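Local coordinates for putative 4-Hydroxy-2-oxoglutarate aldolase / 2-dehydro-3-deoxyphosphogluconate aldolase (Yersinia enterocolitica, PDB 3LM7), which is a putative aldolase of the KDGP aldolase family, with a TIM-barrel fold, whose precise role remains to be established, at residues D13-V19 with T214-I220; F201-Q206 with I243-I247; P122-Y128 with S172-F178. All coordinates share one frame; numbering follows the deposited sequence.

Interaction 1 is the core contact: backbone bonds pair 13-19 with 214-220 where the first strand of the barrel, 17-20, meets the chain that follows helix 201-211. Interaction 2 lies farther out and is partly buried; helices 201-211 and 234-247 pack through apolar side chains with a salt bridge at their outer edge. It touches interaction 1 directly, Phe201 CE1 lying 3.4 Å from Pro218 CG. Interaction 3 is a surface contact about 20 Å from either of the others, centre to centre, in which a loop is held by one carboxylate, waters and a phenyl face. Its helix probably reaches interaction 2 by a hydrogen bond from Tyr176 OH to Ile204 O.

Interaction 1: D13-V19 with T214-I220; sequences DRVCLNV and TKVIPHI
Asn18 lies side by side with His219, its amide stacked over one face of the imidazole with the two planes 18° apart. CB of Asn18 stands almost on the ring normal, 3.9 Å from the His219 ring centroid, as a CH-pi contact; with CG anti to the backbone N (chi1 -170°) the amide is laid over the ring, OD1 3.4 Å from His219 CE1. Bonds outside the pair fix both groups: Asn18 OD1 to Ser69, His219 ND1 to the hydroxyl of Tyr221 and NE2 to Glu191.

Beneath the side chains the two segments run nearly parallel, 17° apart end to end. Arg14 O receives Val216 N at 2.8 Å, and Val216 O receives Cys16 N. Pro218 has no N-H to give, and its CD packs 3.3 Å from Cys16 O, a buried carbonyl with no polar partner in the model. Pairing resumes at the proline's own carbonyl, Asn18 N bonding to Pro218 O, and continues with Ile220 N to Asn18 O, both at 3.0 Å. Val15 sits alongside Val216, pointing the same way, while its CG1 meets Pro218 CD, 3.9 Å off, the side chains at about a right angle.

At the solvent end Lys215 bends at chi2 and chi4 and folds back beside Asp13. Lys215 NZ bonds to Asp13 O at 3.0 Å; its salt bridge to OD1 is long, and a water joins the two groups. Arg14 turns its NE toward Thr214 O in a weak bond near the guanidinium plane, while NH2 is held by Val213 O.

This parallel pairing helps close the TIM barrel. Backbone bonds link Leu17 and Val19 to strand 38-43 and Lys215 to strand 189-192, so 214-220 bridges the first strand and 189-192, while helix 201-211 packs outside on Leu17, Val216 and Pro218.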
# COMPACT_ATOMS: atom_id res chain seq x y z
N ASP A 13 6.29 -6.57 0.52
CA ASP A 13 4.93 -6.08 0.37
C ASP A 13 4.69 -5.22 -0.81
O ASP A 13 3.69 -4.51 -0.81
CB ASP A 13 4.48 -5.30 1.60
CG ASP A 13 3.68 -6.17 2.51
OD1 ASP A 13 2.61 -6.76 2.03
OD2 ASP A 13 4.17 -6.30 3.66
N ARG A 14 5.53 -5.36 -1.84
CA ARG A 14 5.39 -4.49 -3.00
C ARG A 14 5.23 -5.24 -4.30
O ARG A 14 4.40 -4.85 -5.11
CB ARG A 14 6.57 -3.52 -3.16
CG ARG A 14 6.70 -2.41 -2.13
CD ARG A 14 5.52 -1.39 -2.16
NE ARG A 14 5.27 -0.55 -3.36
CZ ARG A 14 5.94 0.55 -3.70
NH1 ARG A 14 7.04 0.88 -3.02
NH2 ARG A 14 5.59 1.28 -4.77
N VAL A 15 6.08 -6.23 -4.55
CA VAL A 15 6.16 -6.84 -5.91
C VAL A 15 6.16 -8.33 -5.86
O VAL A 15 6.97 -8.91 -5.07
CB VAL A 15 7.44 -6.42 -6.67
CG1 VAL A 15 7.48 -7.17 -8.07
CG2 VAL A 15 7.43 -4.89 -6.85
N CYS A 16 5.33 -8.96 -6.71
CA CYS A 16 5.29 -10.43 -6.76
C CYS A 16 5.36 -10.81 -8.24
O CYS A 16 4.62 -10.28 -9.06
CB CYS A 16 4.00 -10.98 -6.09
SG CYS A 16 3.99 -12.81 -6.01
N LEU A 17 6.24 -11.74 -8.59
CA LEU A 17 6.35 -12.14 -9.99
C LEU A 17 5.16 -12.99 -10.35
O LEU A 17 4.59 -13.67 -9.50
CB LEU A 17 7.66 -12.99 -10.22
CG LEU A 17 8.93 -12.29 -9.82
CD1 LEU A 17 10.06 -13.32 -10.05
CD2 LEU A 17 9.21 -10.99 -10.66
N ASN A 18 4.83 -13.06 -11.64
CA ASN A 18 3.92 -14.04 -12.14
C ASN A 18 4.46 -14.69 -13.41
O ASN A 18 4.66 -14.00 -14.44
CB ASN A 18 2.49 -13.36 -12.31
CG ASN A 18 1.33 -14.34 -12.62
OD1 ASN A 18 0.16 -14.13 -12.13
ND2 ASN A 18 1.56 -15.32 -13.48
N VAL A 19 4.64 -16.03 -13.40
CA VAL A 19 5.27 -16.68 -14.55
C VAL A 19 4.54 -17.97 -14.68
O VAL A 19 3.86 -18.40 -13.74
CB VAL A 19 6.86 -16.91 -14.31
CG1 VAL A 19 7.57 -15.61 -13.95
CG2 VAL A 19 7.09 -17.90 -13.14
N THR A 214 1.02 0.42 -5.01
CA THR A 214 1.23 -0.32 -3.78
C THR A 214 1.62 -1.80 -3.99
O THR A 214 2.51 -2.31 -3.27
CB THR A 214 0.00 -0.21 -2.90
OG1 THR A 214 -0.18 1.21 -2.67
CG2 THR A 214 0.29 -0.83 -1.53
N LYS A 215 0.94 -2.46 -4.93
CA LYS A 215 1.32 -3.84 -5.29
C LYS A 215 1.43 -3.94 -6.77
O LYS A 215 0.50 -3.52 -7.53
CB LYS A 215 0.22 -4.80 -4.83
CG LYS A 215 -0.10 -4.71 -3.29
CD LYS A 215 0.81 -5.48 -2.48
CE LYS A 215 0.38 -5.61 -1.01
NZ LYS A 215 0.72 -4.37 -0.31
N VAL A 216 2.52 -4.53 -7.21
CA VAL A 216 2.78 -4.69 -8.64
C VAL A 216 3.03 -6.16 -8.91
O VAL A 216 3.80 -6.79 -8.18
CB VAL A 216 4.04 -3.88 -9.10
CG1 VAL A 216 4.14 -3.94 -10.63
CG2 VAL A 216 3.90 -2.42 -8.60
N ILE A 217 2.33 -6.72 -9.90
CA ILE A 217 2.45 -8.16 -10.20
C ILE A 217 2.79 -8.23 -11.70
O ILE A 217 1.91 -8.29 -12.55
CB ILE A 217 1.16 -9.00 -9.86
CG1 ILE A 217 0.85 -8.89 -8.36
CG2 ILE A 217 1.36 -10.53 -10.29
CD1 ILE A 217 -0.57 -9.53 -7.94
N PRO A 218 4.09 -8.16 -12.04
CA PRO A 218 4.42 -8.19 -13.47
C PRO A 218 4.33 -9.61 -13.99
O PRO A 218 4.65 -10.54 -13.24
CB PRO A 218 5.89 -7.72 -13.51
CG PRO A 218 6.45 -8.08 -12.20
CD PRO A 218 5.27 -7.89 -11.19
N HIS A 219 3.92 -9.78 -15.25
CA HIS A 219 3.82 -11.11 -15.82
C HIS A 219 4.94 -11.29 -16.81
O HIS A 219 5.14 -10.40 -17.62
CB HIS A 219 2.47 -11.26 -16.55
CG HIS A 219 1.31 -11.26 -15.62
ND1 HIS A 219 0.39 -12.29 -15.61
CD2 HIS A 219 0.92 -10.39 -14.66
CE1 HIS A 219 -0.54 -12.03 -14.69
NE2 HIS A 219 -0.25 -10.88 -14.12
N ILE A 220 5.65 -12.42 -16.74
CA ILE A 220 6.77 -12.68 -17.65
C ILE A 220 6.66 -14.09 -18.21
O ILE A 220 6.73 -15.05 -17.49
CB ILE A 220 8.16 -12.51 -16.95
CG1 ILE A 220 8.19 -11.29 -16.00
CG2 ILE A 220 9.25 -12.41 -18.04
CD1 ILE A 220 7.62 -11.57 -14.57
O HOH W 1 0.09 -4.86 2.37

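Interaction 2: F201-Q206 with I243-I247; sequences FEQIVQ and IVKKI
Phe201 carries CG opposite its backbone N (chi1 175°), which swings the ring edge toward helix 234-247, where Ile243 CG2 and Val244 CG2 meet it near the ring plane. CD2 of the ring lies 3.6 Å from Ile243 CG2, and CZ 3.7 Å from Val244 CG2. One turn on, Val205 lays CG2 over a face of the same ring and CG1 against Ile247 CD1, 3.8 Å away. Ile247 reaches this position with CG1 held between its backbone N and carbonyl carbon (chi1 67°).

These are two outer helices of the TIM barrel; the axes of segments 201-206 and 243-247 come within 10.4 Å and cross at -44°. Phe201 and Val244 both also rest on Leu17 of strand 17-20, which places the apolar side of the contact against the barrel wall.

Polar groups gather on the side away from the barrel wall. Glu202 stretches out beyond CG and crosses Lys246 at about a right angle; NZ meets OE1 at 2.8 Å on its syn side, tilted from the carboxylate plane, in a salt bridge. The amide of Gln206 passes Ile247, and Gln206 OE1 lies 3.5 Å from Ile247 CG2, while NE2 bonds to Asp210 and, through a water, to Ile247 O.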
# COMPACT_ATOMS: atom_id res chain seq x y z
N PHE A 201 12.39 -5.45 -17.96
CA PHE A 201 11.67 -5.73 -16.73
C PHE A 201 11.94 -4.66 -15.73
O PHE A 201 11.01 -4.13 -15.15
CB PHE A 201 12.10 -7.08 -16.16
CG PHE A 201 11.50 -7.41 -14.81
CD1 PHE A 201 10.22 -7.94 -14.74
CD2 PHE A 201 12.23 -7.20 -13.62
CE1 PHE A 201 9.64 -8.28 -13.45
CE2 PHE A 201 11.70 -7.53 -12.35
CZ PHE A 201 10.40 -8.08 -12.26
N GLU A 202 13.22 -4.34 -15.46
CA GLU A 202 13.48 -3.31 -14.44
C GLU A 202 12.76 -1.98 -14.75
O GLU A 202 12.10 -1.43 -13.88
CB GLU A 202 15.00 -3.04 -14.30
CG GLU A 202 15.27 -1.92 -13.30
CD GLU A 202 16.76 -1.82 -12.99
OE1 GLU A 202 17.54 -2.71 -13.37
OE2 GLU A 202 17.12 -0.86 -12.35
N GLN A 203 12.85 -1.51 -15.99
CA GLN A 203 12.28 -0.23 -16.29
C GLN A 203 10.73 -0.29 -16.14
O GLN A 203 10.14 0.59 -15.56
CB GLN A 203 12.67 0.20 -17.71
CG GLN A 203 12.07 1.57 -18.07
CD GLN A 203 12.40 1.97 -19.51
OE1 GLN A 203 13.16 1.28 -20.18
NE2 GLN A 203 11.76 3.02 -20.02
N ILE A 204 10.12 -1.37 -16.57
CA ILE A 204 8.69 -1.49 -16.51
C ILE A 204 8.16 -1.51 -15.06
O ILE A 204 7.19 -0.80 -14.71
CB ILE A 204 8.19 -2.75 -17.35
CG1 ILE A 204 8.22 -2.40 -18.85
CG2 ILE A 204 6.76 -3.15 -16.89
CD1 ILE A 204 8.12 -3.63 -19.87
N VAL A 205 8.83 -2.28 -14.21
CA VAL A 205 8.50 -2.27 -12.80
C VAL A 205 8.86 -0.94 -12.12
O VAL A 205 8.06 -0.44 -11.32
CB VAL A 205 9.15 -3.47 -12.04
CG1 VAL A 205 8.78 -3.40 -10.50
CG2 VAL A 205 8.67 -4.83 -12.69
N GLN A 206 9.98 -0.32 -12.48
CA GLN A 206 10.37 0.89 -11.82
C GLN A 206 9.30 1.97 -12.10
O GLN A 206 9.03 2.81 -11.26
CB GLN A 206 11.70 1.39 -12.39
CG GLN A 206 12.35 2.54 -11.60
CD GLN A 206 12.80 2.14 -10.21
OE1 GLN A 206 13.70 1.30 -10.07
NE2 GLN A 206 12.20 2.73 -9.19
N ILE A 243 16.65 -8.40 -9.70
CA ILE A 243 16.23 -7.02 -10.05
C ILE A 243 15.21 -6.49 -9.01
O ILE A 243 15.29 -5.33 -8.52
CB ILE A 243 15.59 -6.99 -11.48
CG1 ILE A 243 16.68 -7.31 -12.53
CG2 ILE A 243 14.94 -5.61 -11.78
CD1 ILE A 243 16.12 -7.60 -13.93
N VAL A 244 14.25 -7.34 -8.66
CA VAL A 244 13.24 -6.93 -7.68
C VAL A 244 13.96 -6.49 -6.37
O VAL A 244 13.70 -5.39 -5.82
CB VAL A 244 12.25 -8.06 -7.41
CG1 VAL A 244 11.35 -7.70 -6.21
CG2 VAL A 244 11.37 -8.36 -8.75
N LYS A 245 14.90 -7.32 -5.89
CA LYS A 245 15.59 -6.96 -4.64
C LYS A 245 16.39 -5.67 -4.77
O LYS A 245 16.58 -4.92 -3.78
CB LYS A 245 16.57 -8.09 -4.22
CG LYS A 245 15.84 -9.29 -3.73
CD LYS A 245 16.85 -10.40 -3.37
CE LYS A 245 16.10 -11.58 -2.78
NZ LYS A 245 17.08 -12.57 -2.21
N LYS A 246 16.86 -5.40 -5.98
CA LYS A 246 17.63 -4.16 -6.23
C LYS A 246 16.71 -2.97 -6.14
O LYS A 246 17.08 -1.93 -5.55
CB LYS A 246 18.32 -4.19 -7.65
CG LYS A 246 19.25 -2.98 -7.88
CD LYS A 246 20.01 -3.04 -9.23
CE LYS A 246 19.03 -3.01 -10.39
NZ LYS A 246 19.72 -3.01 -11.72
N ILE A 247 15.54 -3.08 -6.76
CA ILE A 247 14.73 -1.85 -6.92
C ILE A 247 13.67 -1.64 -5.85
O ILE A 247 13.18 -0.49 -5.65
CB ILE A 247 14.12 -1.72 -8.36
CG1 ILE A 247 13.09 -2.82 -8.58
CG2 ILE A 247 15.24 -1.75 -9.45
CD1 ILE A 247 12.45 -2.74 -9.97
O HOH W 2 12.78 2.03 -6.44

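Interaction 3: P122-Y128 with S172-F178; sequences PTGKVGY and SIDEYRF
Hydrogen bonds centre on the carboxylate of Glu175, which reaches into the 122-128 loop on an extended chain. OE1 accepts Thr123 N at 2.8 Å through its syn lone pair, the N-H pointing in at 158°; Gly124 N gives OE2 a weak bond. A water donates to OE1 and to Tyr128 O, and a second links Gly127 N with Glu175 O, tying the loop to the helix backbone as well as to its carboxylate.

Within the loop, Thr123 OG1 accepts Lys125 N, forming an ST turn, and donates to Tyr128 O from above the carbonyl plane. A type II beta turn follows from Lys125 to Tyr128.

Apolar and CH-pi contacts lie farther along the loop, at Val126 and Gly127. Gly127 lays its CA over the Phe178 ring, 3.6 Å from the centroid and 20° off the normal. Val126 splits its methyls, CG1 going to Phe178 CD1 at 3.6 Å and CG2 to Asp174 CB at 3.7 Å.

The loop joins strand 115-120 to the short strand 128-130 and is pinned to the start of helix 173-185. Pro122 and Glu175 both rest on Phe164 of strand 161-164, and Thr123 touches strand 144-146.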
# COMPACT_ATOMS: atom_id res chain seq x y z
N PRO A 122 -4.54 -1.12 -23.86
CA PRO A 122 -4.10 0.09 -24.54
C PRO A 122 -5.03 0.46 -25.72
O PRO A 122 -5.64 -0.41 -26.32
CB PRO A 122 -2.71 -0.31 -25.10
CG PRO A 122 -2.21 -1.32 -24.22
CD PRO A 122 -3.45 -2.12 -23.78
N THR A 123 -5.14 1.74 -25.98
CA THR A 123 -5.97 2.25 -27.06
C THR A 123 -5.17 3.12 -28.01
O THR A 123 -5.71 3.57 -28.99
CB THR A 123 -7.08 3.17 -26.49
OG1 THR A 123 -6.50 4.22 -25.74
CG2 THR A 123 -8.10 2.39 -25.61
N GLY A 124 -3.92 3.42 -27.66
CA GLY A 124 -3.17 4.44 -28.36
C GLY A 124 -3.39 5.84 -27.79
O GLY A 124 -2.72 6.79 -28.21
N LYS A 125 -4.31 6.00 -26.84
CA LYS A 125 -4.63 7.34 -26.34
C LYS A 125 -4.41 7.37 -24.84
O LYS A 125 -5.16 6.76 -24.09
CB LYS A 125 -6.12 7.71 -26.62
CG LYS A 125 -6.43 7.50 -28.13
CD LYS A 125 -7.88 7.23 -28.57
CE LYS A 125 -7.74 6.83 -30.03
NZ LYS A 125 -6.17 6.37 -30.21
N VAL A 126 -3.37 8.07 -24.42
CA VAL A 126 -3.10 8.21 -23.01
C VAL A 126 -4.34 8.69 -22.25
O VAL A 126 -5.04 9.68 -22.64
CB VAL A 126 -1.89 9.17 -22.80
CG1 VAL A 126 -1.71 9.44 -21.30
CG2 VAL A 126 -0.58 8.56 -23.41
N GLY A 127 -4.60 8.00 -21.14
CA GLY A 127 -5.76 8.21 -20.28
C GLY A 127 -7.04 7.43 -20.58
O GLY A 127 -8.02 7.54 -19.82
N TYR A 128 -7.03 6.64 -21.65
CA TYR A 128 -8.23 5.92 -22.13
C TYR A 128 -7.91 4.44 -22.37
O TYR A 128 -6.91 4.13 -23.03
CB TYR A 128 -8.81 6.56 -23.45
CG TYR A 128 -9.30 7.94 -23.12
CD1 TYR A 128 -10.61 8.18 -22.65
CD2 TYR A 128 -8.40 9.03 -23.16
CE1 TYR A 128 -11.01 9.50 -22.27
CE2 TYR A 128 -8.77 10.32 -22.74
CZ TYR A 128 -10.07 10.55 -22.32
OH TYR A 128 -10.35 11.85 -21.99
N SER A 172 3.98 0.87 -25.27
CA SER A 172 2.82 1.62 -24.82
C SER A 172 3.19 2.34 -23.52
O SER A 172 2.37 2.51 -22.58
CB SER A 172 1.62 0.67 -24.69
OG SER A 172 1.92 -0.34 -23.73
N ILE A 173 4.43 2.83 -23.47
CA ILE A 173 4.99 3.35 -22.22
C ILE A 173 4.24 4.56 -21.65
O ILE A 173 3.96 4.64 -20.45
CB ILE A 173 6.55 3.63 -22.36
CG1 ILE A 173 7.20 3.55 -21.02
CG2 ILE A 173 6.87 4.80 -23.26
CD1 ILE A 173 7.23 2.01 -20.62
N ASP A 174 3.92 5.50 -22.52
CA ASP A 174 3.17 6.67 -22.06
C ASP A 174 1.79 6.27 -21.52
O ASP A 174 1.34 6.85 -20.49
CB ASP A 174 3.03 7.68 -23.17
CG ASP A 174 4.35 8.33 -23.51
OD1 ASP A 174 5.25 8.29 -22.63
OD2 ASP A 174 4.44 8.84 -24.62
N GLU A 175 1.11 5.34 -22.21
CA GLU A 175 -0.19 4.86 -21.64
C GLU A 175 -0.05 4.13 -20.31
O GLU A 175 -0.85 4.32 -19.40
CB GLU A 175 -0.95 3.96 -22.61
CG GLU A 175 -1.47 4.72 -23.87
CD GLU A 175 -2.05 3.76 -24.88
OE1 GLU A 175 -3.14 3.24 -24.62
OE2 GLU A 175 -1.41 3.48 -25.92
N TYR A 176 0.98 3.29 -20.23
CA TYR A 176 1.26 2.49 -19.04
C TYR A 176 1.55 3.43 -17.87
O TYR A 176 1.03 3.21 -16.76
CB TYR A 176 2.41 1.52 -19.31
CG TYR A 176 2.96 0.81 -18.10
CD1 TYR A 176 2.14 -0.06 -17.33
CD2 TYR A 176 4.29 0.95 -17.76
CE1 TYR A 176 2.64 -0.72 -16.23
CE2 TYR A 176 4.85 0.25 -16.62
CZ TYR A 176 4.00 -0.55 -15.86
OH TYR A 176 4.47 -1.25 -14.77
N ARG A 177 2.33 4.48 -18.12
CA ARG A 177 2.76 5.33 -17.05
C ARG A 177 1.51 6.02 -16.44
O ARG A 177 1.38 6.19 -15.22
CB ARG A 177 3.77 6.38 -17.57
CG ARG A 177 4.33 7.24 -16.37
CD ARG A 177 5.40 8.28 -16.81
NE ARG A 177 6.31 7.75 -17.85
CZ ARG A 177 6.20 7.99 -19.17
NH1 ARG A 177 5.22 8.80 -19.70
NH2 ARG A 177 7.09 7.42 -19.97
N PHE A 178 0.63 6.46 -17.33
CA PHE A 178 -0.60 7.10 -16.91
C PHE A 178 -1.41 6.14 -16.05
O PHE A 178 -1.95 6.57 -15.03
CB PHE A 178 -1.42 7.54 -18.14
CG PHE A 178 -2.61 8.42 -17.76
CD1 PHE A 178 -2.54 9.79 -17.86
CD2 PHE A 178 -3.81 7.83 -17.31
CE1 PHE A 178 -3.69 10.58 -17.48
CE2 PHE A 178 -4.94 8.63 -16.96
CZ PHE A 178 -4.88 9.98 -17.05
O HOH W 3 -3.41 5.41 -20.56
O HOH W 4 -4.32 3.54 -22.17